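Local coordinates for low temperature requirement C protein (Listeria monocytogenes, PDB 1Y9I) that probably acts as a phosphatidylglycerophosphatase, a putative membrane-bound lipid phosphatase, and binds a magnesium and a calcium ion at a binuclear metal site, at residues 12-17 against 64-69; 29-34 against 123-128; 70-75 against 140-145. All coordinates share one frame; numbering follows the deposited sequence.

Interaction 1 of 3, residues 12-17 against 64-69; sequences SKARSW and AVLTGI
Trp-17 lays its indole over Ile-69, whose CG2 methyl stands 3.6 Å from the centroid of the five-membered ring and only 15° off the ring normal, a well-centred CH-pi contact. With CG2 anti to its backbone N, Ile-69 lifts this methyl to the ring while CD1 passes beside Trp-17 CB. The opposite indole face carries Lys-13 CE, offset toward the rim, which puts the tryptophan between a branched chain and the aliphatic part of a lysine. Packing is tightest one turn earlier. There Leu-66 CD1 presses on the small Ala-14, 3.3 Å from its CA and 3.5 Å from its CB, closer than carbon atoms usually come; Val-65 CG1 lies next to that methyl against the same CB, at 4.2 Å.

The Lys-13 flank is looser: its CG meets Leu-66 CD2 at 4.2 Å, and beyond CG the partly exposed chain bends away from 64-69 over the indole. In a second subunit, Val-81 packs on Trp-17 and Gln-82 on Lys-13. The axes of segments 12-17 and 64-69, on helices 9-20 and 59-76, approach to 9.2 Å at 51°, an apolar helix-helix interface of the kind expected in an all-helical bundle.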
loop_
_atom_site.group_PDB
_atom_site.type_symbol
_atom_site.label_atom_id
_atom_site.label_comp_id
_atom_site.label_asym_id
_atom_site.label_seq_id
_atom_site.Cartn_x
_atom_site.Cartn_y
_atom_site.Cartn_z
ATOM N N SER A 12 3.306 5.843 25.480
ATOM C CA SER A 12 3.549 5.150 26.736
ATOM C C SER A 12 2.927 3.761 26.724
ATOM O O SER A 12 3.596 2.770 27.019
ATOM C CB SER A 12 2.976 5.958 27.906
ATOM O OG SER A 12 3.607 7.224 28.010
ATOM N N LYS A 13 1.645 3.694 26.376
ATOM C CA LYS A 13 0.927 2.427 26.338
ATOM C C LYS A 13 1.492 1.467 25.294
ATOM O O LYS A 13 1.565 0.265 25.530
ATOM C CB LYS A 13 -0.563 2.667 26.068
ATOM C CG LYS A 13 -1.393 1.400 25.950
ATOM C CD LYS A 13 -1.384 0.590 27.238
ATOM C CE LYS A 13 -2.211 -0.678 27.093
ATOM N NZ LYS A 13 -2.237 -1.499 28.339
ATOM N N ALA A 14 1.886 2.001 24.142
ATOM C CA ALA A 14 2.443 1.171 23.077
ATOM C C ALA A 14 3.696 0.459 23.565
ATOM O O ALA A 14 3.844 -0.752 23.396
ATOM C CB ALA A 14 2.774 2.028 21.859
ATOM N N ARG A 15 4.599 1.220 24.174
ATOM C CA ARG A 15 5.850 0.667 24.679
ATOM C C ARG A 15 5.652 -0.368 25.786
ATOM O O ARG A 15 6.228 -1.454 25.736
ATOM C CB ARG A 15 6.751 1.796 25.184
ATOM C CG ARG A 15 7.289 2.716 24.091
ATOM C CD ARG A 15 8.051 3.883 24.704
ATOM N NE ARG A 15 8.689 4.747 23.711
ATOM C CZ ARG A 15 9.797 4.432 23.045
ATOM N NH1 ARG A 15 10.400 3.271 23.263
ATOM N NH2 ARG A 15 10.305 5.284 22.161
ATOM N N SER A 16 4.834 -0.038 26.781
ATOM C CA SER A 16 4.592 -0.952 27.891
ATOM C C SER A 16 3.844 -2.213 27.476
ATOM O O SER A 16 4.075 -3.287 28.034
ATOM C CB SER A 16 3.826 -0.241 29.017
ATOM O OG SER A 16 2.551 0.193 28.585
ATOM N N TRP A 17 2.952 -2.095 26.496
ATOM C CA TRP A 17 2.199 -3.259 26.056
ATOM C C TRP A 17 3.108 -4.235 25.319
ATOM O O TRP A 17 2.978 -5.446 25.473
ATOM C CB TRP A 17 1.021 -2.855 25.164
ATOM C CG TRP A 17 -0.197 -3.718 25.389
ATOM C CD1 TRP A 17 -0.292 -4.797 26.223
ATOM C CD2 TRP A 17 -1.489 -3.562 24.792
ATOM N NE1 TRP A 17 -1.559 -5.321 26.186
ATOM C CE2 TRP A 17 -2.318 -4.582 25.314
ATOM C CE3 TRP A 17 -2.032 -2.659 23.866
ATOM C CZ2 TRP A 17 -3.660 -4.728 24.943
ATOM C CZ3 TRP A 17 -3.368 -2.802 23.495
ATOM C CH2 TRP A 17 -4.166 -3.831 24.036
ATOM N N ALA A 64 -0.746 1.368 15.270
ATOM C CA ALA A 64 -0.755 -0.006 14.785
ATOM C C ALA A 64 -0.415 -0.990 15.902
ATOM O O ALA A 64 -1.022 -2.053 15.994
ATOM C CB ALA A 64 0.226 -0.164 13.624
ATOM N N VAL A 65 0.550 -0.635 16.746
ATOM C CA VAL A 65 0.940 -1.500 17.858
ATOM C C VAL A 65 -0.257 -1.758 18.787
ATOM O O VAL A 65 -0.543 -2.900 19.145
ATOM C CB VAL A 65 2.103 -0.882 18.676
ATOM C CG1 VAL A 65 2.302 -1.663 19.974
ATOM C CG2 VAL A 65 3.399 -0.901 17.857
ATOM N N LEU A 66 -0.960 -0.698 19.164
ATOM C CA LEU A 66 -2.113 -0.833 20.052
ATOM C C LEU A 66 -3.252 -1.614 19.424
ATOM O O LEU A 66 -3.828 -2.505 20.051
ATOM C CB LEU A 66 -2.636 0.545 20.484
ATOM C CG LEU A 66 -2.072 1.089 21.799
ATOM C CD1 LEU A 66 -0.566 1.173 21.709
ATOM C CD2 LEU A 66 -2.669 2.460 22.098
ATOM N N THR A 67 -3.579 -1.291 18.180
ATOM C CA THR A 67 -4.673 -1.976 17.519
ATOM C C THR A 67 -4.390 -3.469 17.361
ATOM O O THR A 67 -5.234 -4.301 17.677
ATOM C CB THR A 67 -4.966 -1.332 16.143
ATOM O OG1 THR A 67 -5.198 0.070 16.320
ATOM C CG2 THR A 67 -6.195 -1.957 15.503
ATOM N N GLY A 68 -3.193 -3.803 16.891
ATOM C CA GLY A 68 -2.836 -5.199 16.695
ATOM C C GLY A 68 -2.786 -6.035 17.964
ATOM O O GLY A 68 -3.377 -7.120 18.020
ATOM N N ILE A 69 -2.076 -5.550 18.980
ATOM C CA ILE A 69 -1.973 -6.288 20.238
ATOM C C ILE A 69 -3.355 -6.443 20.871
ATOM O O ILE A 69 -3.674 -7.488 21.439
ATOM C CB ILE A 69 -1.041 -5.576 21.238
ATOM C CG1 ILE A 69 0.391 -5.551 20.692
ATOM C CG2 ILE A 69 -1.067 -6.309 22.581
ATOM C CD1 ILE A 69 1.400 -4.882 21.619
#

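Interaction 2 of 3, residues 29-34 against 123-128; sequences AELVLF and VKPGIL
Phe-34 and Pro-125 meet at about a right angle, the phenyl turning a face to the pyrrolidine. The phenylalanine CG lies anti to its backbone N (chi1 178°), which swings the ring out from helix 25-36 over the turn formed by 123-128. Pro-125 CG sits 4.0 Å from the ring centroid and 18° off the normal, a CH-pi contact displaced toward the CG-CD2-CE2 rim. Farther out, Val-123 comes up obliquely at the tip of the ring, where its CG1 lies 3.9 Å from Phe-34 CZ.

One helical turn earlier, Leu-31 divides its two methyls between different partners. CD2 reaches the proline, 3.8 Å from Pro-125 CG, and also rests 3.5 Å from Pro-125 O. CD1 points into the next turn of chain, at 3.9 Å from Leu-128 CG and 4.0 Å from Ile-127 CG2. The leucine crosses Pro-125 and Leu-128 obliquely but Ile-127 at about a right angle. Pro-125 CG is the shared element, touched by both Leu-31 and Phe-34, and it links the two halves of the contact. Its carbonyl oxygen receives Leu-128 N, so that the one polar atom beside the Leu-31 methyl has its partner within the turn.

Ile-120 of helix 114-123 and Val-147 of helix 143-160 each touch both Leu-31 and Leu-128, whereas Tyr-119 of a third subunit packs on Val-123 near the partly exposed end. The side-chain contacts joining the two segments are apolar, aliphatic groups against one another and a proline methylene against a ring, and the join between helix 25-36 and the turn after helix 114-123 probably rests on fit and on exclusion of water, since the segments share no hydrogen bonds.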
loop_
_atom_site.group_PDB
_atom_site.type_symbol
_atom_site.label_atom_id
_atom_site.label_comp_id
_atom_site.label_asym_id
_atom_site.label_seq_id
_atom_site.Cartn_x
_atom_site.Cartn_y
_atom_site.Cartn_z
ATOM N N ALA A 29 16.003 -4.878 18.279
ATOM C CA ALA A 29 17.295 -4.379 17.808
ATOM C C ALA A 29 18.126 -5.506 17.199
ATOM O O ALA A 29 18.824 -5.302 16.204
ATOM C CB ALA A 29 18.061 -3.727 18.960
ATOM N N GLU A 30 18.052 -6.690 17.806
ATOM C CA GLU A 30 18.779 -7.856 17.315
ATOM C C GLU A 30 18.320 -8.221 15.902
ATOM O O GLU A 30 19.106 -8.718 15.091
ATOM C CB GLU A 30 18.561 -9.048 18.254
ATOM C CG GLU A 30 19.349 -8.967 19.550
ATOM C CD GLU A 30 20.808 -9.349 19.371
ATOM O OE1 GLU A 30 21.503 -8.709 18.556
ATOM O OE2 GLU A 30 21.262 -10.297 20.048
ATOM N N LEU A 31 17.043 -7.973 15.623
ATOM C CA LEU A 31 16.467 -8.255 14.311
ATOM C C LEU A 31 17.024 -7.269 13.295
ATOM O O LEU A 31 17.312 -7.627 12.155
ATOM C CB LEU A 31 14.934 -8.129 14.355
ATOM C CG LEU A 31 14.138 -9.118 15.219
ATOM C CD1 LEU A 31 12.626 -8.829 15.090
ATOM C CD2 LEU A 31 14.435 -10.535 14.776
ATOM N N VAL A 32 17.148 -6.013 13.706
ATOM C CA VAL A 32 17.685 -4.991 12.818
ATOM C C VAL A 32 19.131 -5.368 12.497
ATOM O O VAL A 32 19.585 -5.230 11.363
ATOM C CB VAL A 32 17.656 -3.604 13.485
ATOM C CG1 VAL A 32 18.330 -2.576 12.582
ATOM C CG2 VAL A 32 16.211 -3.196 13.775
ATOM N N LEU A 33 19.852 -5.852 13.503
ATOM C CA LEU A 33 21.245 -6.257 13.316
ATOM C C LEU A 33 21.283 -7.400 12.298
ATOM O O LEU A 33 22.108 -7.410 11.383
ATOM C CB LEU A 33 21.843 -6.716 14.652
ATOM C CG LEU A 33 23.328 -7.094 14.663
ATOM C CD1 LEU A 33 24.170 -5.878 14.309
ATOM C CD2 LEU A 33 23.709 -7.620 16.040
ATOM N N PHE A 34 20.368 -8.352 12.461
ATOM C CA PHE A 34 20.263 -9.510 11.573
ATOM C C PHE A 34 20.020 -9.078 10.124
ATOM O O PHE A 34 20.547 -9.675 9.183
ATOM C CB PHE A 34 19.104 -10.398 12.038
ATOM C CG PHE A 34 18.864 -11.592 11.162
ATOM C CD1 PHE A 34 19.658 -12.730 11.279
ATOM C CD2 PHE A 34 17.844 -11.579 10.221
ATOM C CE1 PHE A 34 19.438 -13.840 10.467
ATOM C CE2 PHE A 34 17.616 -12.682 9.402
ATOM C CZ PHE A 34 18.415 -13.815 9.528
ATOM N N VAL A 123 11.904 -16.159 7.858
ATOM C CA VAL A 123 13.018 -16.709 8.624
ATOM C C VAL A 123 12.755 -16.759 10.123
ATOM O O VAL A 123 13.242 -17.652 10.817
ATOM C CB VAL A 123 14.301 -15.891 8.358
ATOM C CG1 VAL A 123 15.441 -16.394 9.233
ATOM C CG2 VAL A 123 14.664 -15.987 6.891
ATOM N N LYS A 124 11.996 -15.791 10.617
ATOM C CA LYS A 124 11.646 -15.717 12.027
ATOM C C LYS A 124 12.808 -15.940 12.992
ATOM O O LYS A 124 12.766 -16.841 13.834
ATOM C CB LYS A 124 10.529 -16.716 12.335
ATOM C CG LYS A 124 9.302 -16.533 11.462
ATOM C CD LYS A 124 8.213 -17.540 11.789
ATOM C CE LYS A 124 7.004 -17.333 10.896
ATOM N NZ LYS A 124 6.436 -15.965 11.051
ATOM N N PRO A 125 13.857 -15.111 12.896
ATOM C CA PRO A 125 14.986 -15.291 13.808
ATOM C C PRO A 125 14.699 -14.699 15.188
ATOM O O PRO A 125 13.732 -13.956 15.374
ATOM C CB PRO A 125 16.110 -14.556 13.092
ATOM C CG PRO A 125 15.381 -13.381 12.502
ATOM C CD PRO A 125 14.130 -14.034 11.925
ATOM N N GLY A 126 15.544 -15.036 16.157
ATOM C CA GLY A 126 15.386 -14.507 17.502
ATOM C C GLY A 126 13.994 -14.512 18.110
ATOM O O GLY A 126 13.305 -15.533 18.108
ATOM N N ILE A 127 13.590 -13.357 18.633
ATOM C CA ILE A 127 12.291 -13.198 19.284
ATOM C C ILE A 127 11.109 -13.633 18.419
ATOM O O ILE A 127 10.085 -14.066 18.941
ATOM C CB ILE A 127 12.079 -11.730 19.737
ATOM C CG1 ILE A 127 10.801 -11.608 20.572
ATOM C CG2 ILE A 127 11.998 -10.812 18.525
ATOM C CD1 ILE A 127 10.858 -12.335 21.892
ATOM N N LEU A 128 11.241 -13.527 17.101
ATOM C CA LEU A 128 10.145 -13.927 16.226
ATOM C C LEU A 128 9.843 -15.418 16.352
ATOM O O LEU A 128 8.717 -15.853 16.118
ATOM C CB LEU A 128 10.449 -13.564 14.769
ATOM C CG LEU A 128 10.526 -12.050 14.514
ATOM C CD1 LEU A 128 10.829 -11.786 13.048
ATOM C CD2 LEU A 128 9.206 -11.392 14.909
#

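Interaction 3 of 3, residues 70-75 against 140-145; sequences QLDVMA and HTFLDD. With MG (magnesium ion), chain F.
Asp-72 holds two successive backbone amides of the 140-145 segment in its carboxylate. Its CG is anti to its own carbonyl carbon (chi1 -73°), which carries the carboxylate to the two amides. OD1 accepts Phe-142 N at 2.8 Å along a fairly straight path (160°), and OD2 accepts Leu-143 N at 2.9 Å with more bend (145°); each oxygen uses its syn lone pair, on the side of the other. OD2 is gripped a second time by a water molecule, which donates to it and also hydrogen-bonds to His-140 ND1, so the imidazole is tied to the aspartate only indirectly. With two bonds on OD2 and one on OD1, this buried carboxylate is well satisfied, and its rotation is fixed by the paired amides.

Phe-142 is held on two sides as well. Asp-72 OD1 lies in the plane of its ring, at the edge, 3.2 Å from CD2, while Leu-71 CD1 comes over a face, 3.4 Å from CZ.

The peptide joining Thr-141 to Phe-142 is used at both ends: its N-H serves Asp-72, and its carbonyl, Thr-141 O, binds magnesium at 2.0 Å. Such binding would probably polarise the peptide and strengthen its N-H as a donor. Asp-145 OD2 at 2.1 Å from the magnesium ion, a longer bond from Asp-144 OD1 at 2.5 Å, two waters and Asp-98 fill the remaining positions. The hydroxyl of Thr-141 is occupied by Ile-88 O. From helix 59-76, Asp-72 thus acts as a second-shell residue that probably helps position the backbone ligand Thr-141 O. Asp-98 also serves the calcium ion, together with Tyr-95 and Glu-99, and the whole forms the carboxylate-rich binuclear metal site of this putative lipid phosphatase.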
loop_
_atom_site.group_PDB
_atom_site.type_symbol
_atom_site.label_atom_id
_atom_site.label_comp_id
_atom_site.label_asym_id
_atom_site.label_seq_id
_atom_site.Cartn_x
_atom_site.Cartn_y
_atom_site.Cartn_z
ATOM N N GLN A 70 -4.178 -5.406 20.756
ATOM C CA GLN A 70 -5.529 -5.442 21.310
ATOM C C GLN A 70 -6.304 -6.629 20.751
ATOM O O GLN A 70 -7.008 -7.326 21.487
ATOM C CB GLN A 70 -6.279 -4.152 20.977
ATOM C CG GLN A 70 -7.731 -4.127 21.449
ATOM C CD GLN A 70 -7.861 -4.227 22.962
ATOM O OE1 GLN A 70 -7.758 -5.312 23.543
ATOM N NE2 GLN A 70 -8.079 -3.090 23.606
ATOM N N LEU A 71 -6.179 -6.853 19.445
ATOM C CA LEU A 71 -6.864 -7.959 18.796
ATOM C C LEU A 71 -6.317 -9.312 19.254
ATOM O O LEU A 71 -7.091 -10.246 19.483
ATOM C CB LEU A 71 -6.777 -7.818 17.266
ATOM C CG LEU A 71 -7.649 -6.700 16.667
ATOM C CD1 LEU A 71 -7.307 -6.487 15.180
ATOM C CD2 LEU A 71 -9.122 -7.063 16.829
ATOM N N ASP A 72 -4.996 -9.426 19.388
ATOM C CA ASP A 72 -4.393 -10.680 19.854
ATOM C C ASP A 72 -4.925 -11.058 21.234
ATOM O O ASP A 72 -5.300 -12.210 21.485
ATOM C CB ASP A 72 -2.872 -10.550 19.984
ATOM C CG ASP A 72 -2.168 -10.510 18.655
ATOM O OD1 ASP A 72 -2.792 -10.882 17.641
ATOM O OD2 ASP A 72 -0.977 -10.121 18.636
ATOM N N VAL A 73 -4.912 -10.073 22.126
ATOM C CA VAL A 73 -5.358 -10.237 23.507
ATOM C C VAL A 73 -6.824 -10.642 23.578
ATOM O O VAL A 73 -7.197 -11.516 24.360
ATOM C CB VAL A 73 -5.122 -8.931 24.303
ATOM C CG1 VAL A 73 -5.712 -9.043 25.707
ATOM C CG2 VAL A 73 -3.627 -8.645 24.386
HETATM N N MSE A 74 -7.658 -10.015 22.757
HETATM C CA MSE A 74 -9.074 -10.354 22.744
HETATM C C MSE A 74 -9.256 -11.791 22.256
HETATM O O MSE A 74 -10.134 -12.512 22.729
HETATM C CB MSE A 74 -9.847 -9.380 21.846
HETATM C CG MSE A 74 -9.965 -7.985 22.427
HETATM SE SE MSE A 74 -10.870 -8.027 24.149
HETATM C CE MSE A 74 -11.401 -6.164 24.271
ATOM N N ALA A 75 -8.409 -12.204 21.319
ATOM C CA ALA A 75 -8.465 -13.552 20.778
ATOM C C ALA A 75 -8.089 -14.569 21.861
ATOM O O ALA A 75 -8.696 -15.646 21.956
ATOM C CB ALA A 75 -7.519 -13.675 19.583
ATOM N N HIS A 140 -0.360 -14.476 18.930
ATOM C CA HIS A 140 0.536 -13.404 18.502
ATOM C C HIS A 140 0.370 -13.161 17.007
ATOM O O HIS A 140 1.311 -12.769 16.316
ATOM C CB HIS A 140 1.990 -13.781 18.806
ATOM C CG HIS A 140 2.294 -13.888 20.269
ATOM N ND1 HIS A 140 2.304 -12.795 21.109
ATOM C CD2 HIS A 140 2.601 -14.959 21.040
ATOM C CE1 HIS A 140 2.604 -13.187 22.335
ATOM N NE2 HIS A 140 2.789 -14.495 22.320
ATOM N N THR A 141 -0.840 -13.404 16.524
ATOM C CA THR A 141 -1.181 -13.235 15.124
ATOM C C THR A 141 -0.804 -11.847 14.601
ATOM O O THR A 141 -0.265 -11.714 13.501
ATOM C CB THR A 141 -2.681 -13.486 14.927
ATOM O OG1 THR A 141 -2.973 -14.842 15.298
ATOM C CG2 THR A 141 -3.090 -13.252 13.480
ATOM N N PHE A 142 -1.082 -10.817 15.387
ATOM C CA PHE A 142 -0.752 -9.452 14.976
ATOM C C PHE A 142 0.631 -9.015 15.442
ATOM O O PHE A 142 1.338 -8.298 14.732
ATOM C CB PHE A 142 -1.790 -8.479 15.516
ATOM C CG PHE A 142 -3.068 -8.494 14.756
ATOM C CD1 PHE A 142 -3.259 -7.631 13.682
ATOM C CD2 PHE A 142 -4.070 -9.410 15.073
ATOM C CE1 PHE A 142 -4.428 -7.680 12.929
ATOM C CE2 PHE A 142 -5.245 -9.467 14.323
ATOM C CZ PHE A 142 -5.421 -8.601 13.251
ATOM N N LEU A 143 1.020 -9.449 16.634
ATOM C CA LEU A 143 2.311 -9.059 17.177
ATOM C C LEU A 143 3.521 -9.536 16.377
ATOM O O LEU A 143 4.524 -8.813 16.298
ATOM C CB LEU A 143 2.439 -9.518 18.632
ATOM C CG LEU A 143 3.731 -9.065 19.327
ATOM C CD1 LEU A 143 3.874 -7.554 19.225
ATOM C CD2 LEU A 143 3.709 -9.498 20.786
ATOM N N ASP A 144 3.461 -10.734 15.794
ATOM C CA ASP A 144 4.619 -11.185 15.023
ATOM C C ASP A 144 4.900 -10.245 13.848
ATOM O O ASP A 144 6.059 -9.900 13.596
ATOM C CB ASP A 144 4.476 -12.642 14.538
ATOM C CG ASP A 144 3.147 -12.935 13.871
ATOM O OD1 ASP A 144 2.484 -12.002 13.375
ATOM O OD2 ASP A 144 2.775 -14.129 13.829
ATOM N N ASP A 145 3.847 -9.818 13.149
ATOM C CA ASP A 145 3.993 -8.894 12.021
ATOM C C ASP A 145 4.479 -7.538 12.517
ATOM O O ASP A 145 5.318 -6.894 11.885
ATOM C CB ASP A 145 2.653 -8.676 11.313
ATOM C CG ASP A 145 2.062 -9.948 10.777
ATOM O OD1 ASP A 145 2.564 -10.456 9.756
ATOM O OD2 ASP A 145 1.089 -10.439 11.385
HETATM MG MG MG F . 0.593 -12.480 11.827
HETATM O O HOH W 1 0.413 -10.373 21.097
HETATM O O HOH W 2 0.730 -14.378 12.364
HETATM O O HOH W 3 1.922 -12.779 10.257
#

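How the interactions relate
Interactions 1 and 3 are neighbours on helix 59-76, which turns consecutive portions first to helix 9-20 and then to the metal-binding segment 140-145. Their centres lie 11 Å apart and they touch, Trp-17 packing on Gln-70 and Val-73, and Gly-68 on Phe-142; both also reach the second subunit. Interaction 2 stands on the opposite side of the chain's centre from interaction 1, about 20 Å away between centres, and meets interaction 3 where Leu-128 packs on Asp-144. Along the chain, interaction 1 closes before interaction 3 opens, while interaction 2 alternates with both. Interactions 1 and 2 do not touch, but each packs on interaction 3, which holds the magnesium site.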